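Local coordinates for protein potential RNA-dependent RNA polymerase (Human picobirnavirus, PDB 5I62) that catalyses the template-directed synthesis of RNA from ribonucleoside triphosphates, and is probably responsible for both transcription and replication of the viral genome, at residues S98-V104 against Q267-T272; L338-A342 against S376-L382; K460-L464 against W524-Q528. One frame throughout, in Å; residues are numbered along the deposited sequence.

Interactions 1 and 2 adjoin each other, their centres about 12 Å apart. H380 joins them: its ring nitrogen ND1 meets the carbonyl O of V104 at 2.8 Å, and its own carbonyl receives the side chain of N270. The two contacts gather helices 271-284, 327-345 and 370-378 beside the antiparallel sheet of strands 257-261, 355-357, 360-363 and 390-392, an arrangement consistent with the palm of a viral polymerase. Interaction 3 comes last along the chain and lies apart, its centre about 44 Å from interaction 1 and 40 Å from interaction 2. It pairs two helices near the C-terminus, probably in the thumb, so the contacts join helices in two separate parts of the polymerase.

Interaction 1: S98-V104 against Q267-T272; sequences SISKDQV and QHFNPT
I99 and N270 bring their CA atoms to 4.4 Å where the irregular segment 98-104 runs past the turn that leads into helix 271-284, and the two backbones diverge toward Q103 and T272. At the close end the methyl CG2 of I99 presses on the carbonyl O of Q267 at 3.2 Å, while I99 CB packs on N270 CB. The imidazole of H268 is held by two residues of the loop. S98 CB sits almost squarely over one ring face, 3.7 Å from the ring centroid, in a CH-pi contact. The extended chain of K101 meets the ring at its edge, and its NZ donates to H268 NE2 at 2.8 Å, within the ring plane. With H268 ND1 bonded to K264 O, both ring nitrogens are engaged and the rotation of the ring is fixed. Q103 works as a bridge. Its CG lies between the backbone N and the carbonyl carbon (chi1 49°), which folds the amide back over its own loop, where NE2 donates to K101 O at 2.9 Å and to I99 O at 2.8 Å. Its OE1 faces the other way and accepts from T272 OG1 at 2.7 Å, with a weak bond from T272 N besides. N270, the N-cap residue, accepts through OD1 from C273 N and weakly from T272 N, and its ND2 donates to H380 O. One water donates to S98 O and accepts from N270 ND2, and a second joins Q103 O to T272 OG1. The contact thus ties the loop between helices 89-97 and 108-116 to the start of helix 271-284. Q267 leans on helix 89-97, and F269 packs against helix 327-345 through E331 and V334.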
# COMPACT_ATOMS: atom_id res chain seq x y z
N SER A 98 -10.39 2.86 17.13
CA SER A 98 -9.21 3.72 17.12
C SER A 98 -9.50 5.16 16.70
O SER A 98 -8.60 5.99 16.80
CB SER A 98 -8.12 3.14 16.22
OG SER A 98 -7.75 1.83 16.63
N ILE A 99 -10.69 5.47 16.20
CA ILE A 99 -10.96 6.82 15.73
C ILE A 99 -11.49 7.73 16.81
O ILE A 99 -11.81 8.89 16.53
CB ILE A 99 -11.95 6.84 14.55
CG1 ILE A 99 -13.27 6.19 14.98
CG2 ILE A 99 -11.31 6.15 13.34
CD1 ILE A 99 -14.37 6.34 13.98
N SER A 100 -11.63 7.25 18.04
CA SER A 100 -12.18 8.07 19.11
C SER A 100 -11.13 8.46 20.15
O SER A 100 -11.48 8.90 21.25
CB SER A 100 -13.37 7.36 19.74
OG SER A 100 -12.98 6.17 20.39
N LYS A 101 -9.85 8.31 19.84
CA LYS A 101 -8.80 8.83 20.69
C LYS A 101 -8.86 10.36 20.72
O LYS A 101 -9.45 10.99 19.84
CB LYS A 101 -7.43 8.35 20.21
CG LYS A 101 -7.28 6.84 20.39
CD LYS A 101 -5.91 6.29 19.98
CE LYS A 101 -5.91 4.76 20.23
NZ LYS A 101 -4.62 4.06 19.96
N ASP A 102 -8.29 10.96 21.77
CA ASP A 102 -8.22 12.42 21.86
C ASP A 102 -7.60 12.98 20.59
O ASP A 102 -6.56 12.49 20.13
CB ASP A 102 -7.38 12.84 23.07
CG ASP A 102 -7.94 12.32 24.39
OD1 ASP A 102 -9.17 12.13 24.50
OD2 ASP A 102 -7.14 12.10 25.33
N GLN A 103 -8.24 13.98 20.00
CA GLN A 103 -7.80 14.50 18.71
C GLN A 103 -8.05 16.00 18.64
O GLN A 103 -9.19 16.45 18.75
CB GLN A 103 -8.50 13.75 17.56
CG GLN A 103 -10.00 13.66 17.73
CD GLN A 103 -10.65 12.65 16.79
OE1 GLN A 103 -11.19 13.02 15.74
NE2 GLN A 103 -10.63 11.37 17.19
N VAL A 104 -6.98 16.77 18.46
CA VAL A 104 -7.07 18.22 18.36
C VAL A 104 -7.14 18.66 16.90
O VAL A 104 -6.68 17.94 16.01
CB VAL A 104 -5.91 18.92 19.09
CG1 VAL A 104 -5.76 18.38 20.52
CG2 VAL A 104 -4.62 18.75 18.31
N GLN A 267 -6.54 2.73 10.69
CA GLN A 267 -7.50 2.57 11.77
C GLN A 267 -7.70 3.88 12.54
O GLN A 267 -8.79 4.13 13.06
CB GLN A 267 -7.05 1.46 12.72
CG GLN A 267 -7.00 0.04 12.13
CD GLN A 267 -5.70 -0.29 11.40
OE1 GLN A 267 -5.04 0.59 10.84
NE2 GLN A 267 -5.33 -1.57 11.42
N HIS A 268 -6.66 4.70 12.63
CA HIS A 268 -6.73 5.94 13.40
C HIS A 268 -7.12 7.14 12.55
O HIS A 268 -7.11 8.27 13.05
CB HIS A 268 -5.37 6.23 14.06
CG HIS A 268 -5.04 5.32 15.20
ND1 HIS A 268 -4.49 4.07 15.02
CD2 HIS A 268 -5.15 5.49 16.54
CE1 HIS A 268 -4.30 3.50 16.20
NE2 HIS A 268 -4.69 4.34 17.14
N PHE A 269 -7.42 6.93 11.27
CA PHE A 269 -7.71 8.06 10.37
C PHE A 269 -9.12 8.54 10.68
O PHE A 269 -10.10 8.20 10.02
CB PHE A 269 -7.53 7.64 8.91
CG PHE A 269 -7.22 8.78 7.99
CD1 PHE A 269 -5.93 9.30 7.90
CD2 PHE A 269 -8.21 9.34 7.22
CE1 PHE A 269 -5.65 10.36 7.05
CE2 PHE A 269 -7.94 10.42 6.37
CZ PHE A 269 -6.66 10.92 6.27
N ASN A 270 -9.20 9.41 11.69
CA ASN A 270 -10.43 9.73 12.41
C ASN A 270 -11.15 10.90 11.74
O ASN A 270 -10.68 11.45 10.75
CB ASN A 270 -10.05 10.01 13.87
CG ASN A 270 -9.03 11.13 13.98
OD1 ASN A 270 -9.15 12.17 13.33
ND2 ASN A 270 -8.01 10.92 14.80
N PRO A 271 -12.31 11.32 12.27
CA PRO A 271 -13.07 12.39 11.61
C PRO A 271 -12.33 13.72 11.55
O PRO A 271 -12.64 14.54 10.68
CB PRO A 271 -14.34 12.50 12.45
CG PRO A 271 -14.55 11.10 12.98
CD PRO A 271 -13.14 10.64 13.30
N THR A 272 -11.37 13.96 12.44
CA THR A 272 -10.57 15.17 12.32
C THR A 272 -9.68 15.09 11.09
O THR A 272 -9.66 16.02 10.27
CB THR A 272 -9.75 15.37 13.60
OG1 THR A 272 -10.64 15.48 14.72
CG2 THR A 272 -8.93 16.65 13.51
O HOH W 1 -8.06 8.60 16.61
O HOH W 2 -10.86 17.75 16.65

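Interaction 2: L338-A342 against S376-L382; sequences LQHEA and SYSRHGL
E341 and H380 make the central polar contact, the carboxylate and the imidazole meeting nearly coplanar, 13° apart. H380 NE2 donates to E341 OE1 at a modelled distance of 2.5 Å, very short for such a bond, with an N-H...O angle of 164°. E341 reaches the ring because CG is anti to its backbone N (chi1 -179°) and the chain then runs on extended. A salt bridge adds to this: R379 NH2 lies 3.6 Å from E341 OE1, with the carboxylate oxygen OE2 over a face of the guanidinium. R379 is itself steadied by S376, side-on, NE donating to S376 O at 2.9 Å and NH2 to S376 OG, and its CG covers one face of the H380 ring. The positive guanidinium would be expected to stabilise the carboxylate as an anion, and E341 OE2 is further bound by D107 N. Water mediates a second layer of bonds. One molecule donates to L338 O and, at 2.7 Å, to E341 OE1 while accepting from S376 OG; another lies between Q339 NE2, which also donates to Q355 O, and Y377 OH. The apolar contacts centre on L338. Its CB rests over one face of the Y377 ring, offset toward the rim and 4.0 Å from the centroid, and its two methyls part ways: CD2 reaches H380 CD2 at 3.5 Å, and CD1 meets L382 CD1 tip to tip at 3.7 Å. Nearby, A342 CB adds a looser contact with Y377 CE1. All of this fastens helix 327-345 to the C-terminal part of helix 370-378 and the turn after it. F106 stacks on H380, helix 108-116 touches E341, and Q339 and Y377 both pack on strand 360-363 of the antiparallel sheet.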
# COMPACT_ATOMS: atom_id res chain seq x y z
N LEU A 338 0.35 17.18 7.96
CA LEU A 338 1.04 16.86 9.21
C LEU A 338 2.51 17.32 9.17
O LEU A 338 3.03 17.85 10.15
CB LEU A 338 0.96 15.36 9.48
CG LEU A 338 -0.37 14.74 9.93
CD1 LEU A 338 -0.23 13.21 9.99
CD2 LEU A 338 -0.79 15.31 11.29
N GLN A 339 3.18 17.09 8.04
CA GLN A 339 4.58 17.47 7.92
C GLN A 339 4.73 18.99 7.98
O GLN A 339 5.60 19.51 8.68
CB GLN A 339 5.17 16.91 6.61
CG GLN A 339 5.18 15.36 6.55
CD GLN A 339 5.95 14.83 5.35
OE1 GLN A 339 5.96 15.44 4.29
NE2 GLN A 339 6.66 13.73 5.55
N HIS A 340 3.87 19.71 7.25
CA HIS A 340 3.92 21.17 7.32
C HIS A 340 3.66 21.66 8.73
O HIS A 340 4.33 22.58 9.22
CB HIS A 340 2.89 21.78 6.37
CG HIS A 340 3.33 21.83 4.95
ND1 HIS A 340 4.41 22.57 4.53
CD2 HIS A 340 2.85 21.20 3.85
CE1 HIS A 340 4.57 22.42 3.23
NE2 HIS A 340 3.64 21.59 2.79
N GLU A 341 2.69 21.04 9.41
CA GLU A 341 2.30 21.50 10.75
C GLU A 341 3.43 21.30 11.75
O GLU A 341 3.64 22.15 12.62
CB GLU A 341 1.04 20.77 11.22
CG GLU A 341 0.57 21.21 12.59
CD GLU A 341 -0.53 20.30 13.12
OE1 GLU A 341 -0.29 19.08 13.27
OE2 GLU A 341 -1.65 20.81 13.35
N ALA A 342 4.17 20.20 11.63
CA ALA A 342 5.31 20.00 12.52
C ALA A 342 6.33 21.14 12.38
O ALA A 342 6.82 21.69 13.38
CB ALA A 342 5.97 18.65 12.24
N SER A 376 3.79 16.34 17.52
CA SER A 376 2.97 17.17 16.64
C SER A 376 1.95 16.33 15.88
O SER A 376 0.82 16.79 15.65
CB SER A 376 3.86 17.93 15.65
OG SER A 376 3.09 18.81 14.84
N TYR A 377 2.33 15.12 15.47
CA TYR A 377 1.40 14.24 14.75
C TYR A 377 0.37 13.62 15.70
O TYR A 377 -0.82 13.58 15.39
CB TYR A 377 2.17 13.11 14.06
CG TYR A 377 3.04 13.44 12.87
CD1 TYR A 377 3.35 14.74 12.50
CD2 TYR A 377 3.57 12.40 12.12
CE1 TYR A 377 4.18 15.00 11.41
CE2 TYR A 377 4.38 12.64 11.03
CZ TYR A 377 4.68 13.94 10.67
OH TYR A 377 5.49 14.14 9.58
N SER A 378 0.84 13.07 16.83
CA SER A 378 0.01 12.20 17.66
C SER A 378 -1.17 12.94 18.29
O SER A 378 -2.20 12.32 18.59
CB SER A 378 0.86 11.55 18.75
OG SER A 378 1.80 10.66 18.17
N ARG A 379 -1.03 14.24 18.52
CA ARG A 379 -2.11 15.01 19.13
C ARG A 379 -3.39 14.98 18.30
O ARG A 379 -4.46 15.31 18.82
CB ARG A 379 -1.67 16.46 19.34
CG ARG A 379 -1.36 17.16 18.05
CD ARG A 379 -0.83 18.56 18.30
NE ARG A 379 -0.00 19.06 17.20
CZ ARG A 379 0.45 20.31 17.13
NH1 ARG A 379 0.13 21.17 18.08
NH2 ARG A 379 1.22 20.69 16.10
N HIS A 380 -3.31 14.60 17.04
CA HIS A 380 -4.51 14.47 16.21
C HIS A 380 -5.16 13.09 16.34
O HIS A 380 -5.98 12.73 15.50
CB HIS A 380 -4.15 14.77 14.76
CG HIS A 380 -3.53 16.12 14.58
ND1 HIS A 380 -4.20 17.28 14.86
CD2 HIS A 380 -2.27 16.48 14.22
CE1 HIS A 380 -3.40 18.31 14.64
NE2 HIS A 380 -2.23 17.85 14.25
N GLY A 381 -4.83 12.35 17.39
CA GLY A 381 -5.39 11.03 17.58
C GLY A 381 -4.67 9.93 16.84
O GLY A 381 -5.25 8.86 16.62
N LEU A 382 -3.42 10.15 16.44
CA LEU A 382 -2.64 9.16 15.72
C LEU A 382 -1.66 8.47 16.66
O LEU A 382 -1.20 9.04 17.64
CB LEU A 382 -1.90 9.81 14.55
CG LEU A 382 -2.87 10.58 13.65
CD1 LEU A 382 -2.11 11.47 12.67
CD2 LEU A 382 -3.80 9.56 12.91
O HOH W 3 1.92 17.67 12.75
O HOH W 4 6.22 12.08 8.10

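Interaction 3: K460-L464 against W524-Q528; sequences KEEFL and WWVVQ
W525 carries most of this contact, its indole reaching across to lie against K460 and to approach E461 and L464. With CG anti to the backbone N (chi1 158°), the ring projects from the first turn of helix 525-532 toward helix 460-469. The extended side chain of K460 runs obliquely along the rim of the indole, above its plane, past CH2 and CZ2 toward NE1: CB lies 3.7 Å from W525 CH2, CG is near CZ2, and CD stands 3.5 Å above the ring plane toward the rim. The lysine thus follows the indole from its six-membered ring to its five-membered one, where NZ ends 3.8 Å from the centroid of the smaller ring, 32° off the normal. This is an off-centre cation-pi contact; NZ is also anchored by a hydrogen bond to K455 O. At the edge of the indole, in its plane, E461 OE2 lies 3.8 Å from W525 NE1, too far for a hydrogen bond, while E461 OE1 forms a salt bridge with R533. L464 CB makes a loose apolar contact with W525 CH2. The next residue, V526, adds a smaller patch, its CG2 meeting L464 CD1 at 3.8 Å with the two side chains crossing at about a right angle. V526 packs as well on helix 441-451, and the backbone N atoms of W525 and V526 both bond to the carboxylate of E452. No hydrogen bond links the two segments directly. Their association therefore rests on dispersion between the lysine methylenes and the indole, on the attraction of the ammonium for the ring, and on the small leucine-valine contact, with the charged ends of K460 and E461 held by partners beyond the pair.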
# COMPACT_ATOMS: atom_id res chain seq x y z
N LYS A 460 24.20 -6.66 -6.02
CA LYS A 460 23.09 -7.18 -6.80
C LYS A 460 23.54 -8.28 -7.76
O LYS A 460 22.78 -9.22 -8.03
CB LYS A 460 22.40 -6.06 -7.55
CG LYS A 460 23.32 -5.34 -8.50
CD LYS A 460 22.61 -4.19 -9.14
CE LYS A 460 23.55 -3.38 -10.01
NZ LYS A 460 22.81 -2.73 -11.11
N GLU A 461 24.76 -8.17 -8.29
CA GLU A 461 25.21 -9.18 -9.25
C GLU A 461 25.48 -10.51 -8.56
O GLU A 461 25.13 -11.57 -9.08
CB GLU A 461 26.46 -8.72 -9.99
CG GLU A 461 26.29 -7.44 -10.79
CD GLU A 461 25.37 -7.61 -12.00
OE1 GLU A 461 24.94 -8.75 -12.31
OE2 GLU A 461 25.05 -6.58 -12.64
N GLU A 462 26.13 -10.46 -7.39
CA GLU A 462 26.30 -11.67 -6.59
C GLU A 462 24.95 -12.21 -6.16
O GLU A 462 24.73 -13.43 -6.18
CB GLU A 462 27.17 -11.38 -5.37
CG GLU A 462 28.62 -11.03 -5.69
CD GLU A 462 28.82 -9.56 -6.05
OE1 GLU A 462 27.83 -8.83 -6.28
OE2 GLU A 462 30.00 -9.12 -6.10
N PHE A 463 24.04 -11.32 -5.78
CA PHE A 463 22.72 -11.76 -5.36
C PHE A 463 22.00 -12.48 -6.49
O PHE A 463 21.37 -13.52 -6.26
CB PHE A 463 21.90 -10.57 -4.86
CG PHE A 463 20.59 -10.97 -4.28
CD1 PHE A 463 20.54 -11.64 -3.07
CD2 PHE A 463 19.40 -10.69 -4.94
CE1 PHE A 463 19.34 -12.03 -2.51
CE2 PHE A 463 18.18 -11.06 -4.39
CZ PHE A 463 18.15 -11.73 -3.17
N LEU A 464 22.11 -11.96 -7.71
CA LEU A 464 21.46 -12.60 -8.86
C LEU A 464 22.04 -13.98 -9.13
O LEU A 464 21.30 -14.94 -9.39
CB LEU A 464 21.58 -11.72 -10.09
CG LEU A 464 20.84 -12.23 -11.32
CD1 LEU A 464 19.34 -12.36 -11.05
CD2 LEU A 464 21.11 -11.31 -12.50
N TRP A 524 13.47 -3.97 -17.29
CA TRP A 524 13.98 -4.21 -15.94
C TRP A 524 15.46 -4.55 -15.96
O TRP A 524 15.95 -5.22 -16.87
CB TRP A 524 13.20 -5.34 -15.25
CG TRP A 524 11.80 -5.00 -14.85
CD1 TRP A 524 11.16 -3.81 -15.03
CD2 TRP A 524 10.87 -5.86 -14.19
NE1 TRP A 524 9.88 -3.88 -14.52
CE2 TRP A 524 9.68 -5.13 -14.00
CE3 TRP A 524 10.93 -7.19 -13.74
CZ2 TRP A 524 8.56 -5.68 -13.39
CZ3 TRP A 524 9.82 -7.73 -13.13
CH2 TRP A 524 8.64 -6.97 -12.97
N TRP A 525 16.18 -4.09 -14.93
CA TRP A 525 17.58 -4.44 -14.76
C TRP A 525 17.80 -5.95 -14.73
O TRP A 525 18.74 -6.47 -15.34
CB TRP A 525 18.14 -3.81 -13.48
CG TRP A 525 19.35 -4.54 -13.00
CD1 TRP A 525 20.62 -4.42 -13.49
CD2 TRP A 525 19.41 -5.55 -11.98
NE1 TRP A 525 21.47 -5.28 -12.83
CE2 TRP A 525 20.75 -5.99 -11.90
CE3 TRP A 525 18.46 -6.13 -11.13
CZ2 TRP A 525 21.16 -6.97 -11.01
CZ3 TRP A 525 18.87 -7.10 -10.24
CH2 TRP A 525 20.21 -7.51 -10.18
N VAL A 526 16.94 -6.67 -13.99
CA VAL A 526 17.17 -8.10 -13.81
C VAL A 526 17.05 -8.83 -15.14
O VAL A 526 17.76 -9.81 -15.39
CB VAL A 526 16.21 -8.69 -12.75
CG1 VAL A 526 14.76 -8.57 -13.20
CG2 VAL A 526 16.55 -10.16 -12.46
N VAL A 527 16.16 -8.36 -16.02
CA VAL A 527 16.04 -8.94 -17.35
C VAL A 527 17.32 -8.70 -18.15
O VAL A 527 17.85 -9.61 -18.80
CB VAL A 527 14.80 -8.37 -18.07
CG1 VAL A 527 14.75 -8.86 -19.51
CG2 VAL A 527 13.52 -8.76 -17.33
N GLN A 528 17.84 -7.47 -18.10
CA GLN A 528 19.10 -7.16 -18.76
C GLN A 528 20.24 -7.98 -18.18
O GLN A 528 21.11 -8.48 -18.91
CB GLN A 528 19.40 -5.67 -18.67
CG GLN A 528 20.70 -5.28 -19.37
CD GLN A 528 21.21 -3.91 -18.95
OE1 GLN A 528 20.64 -3.25 -18.08
NE2 GLN A 528 22.30 -3.46 -19.59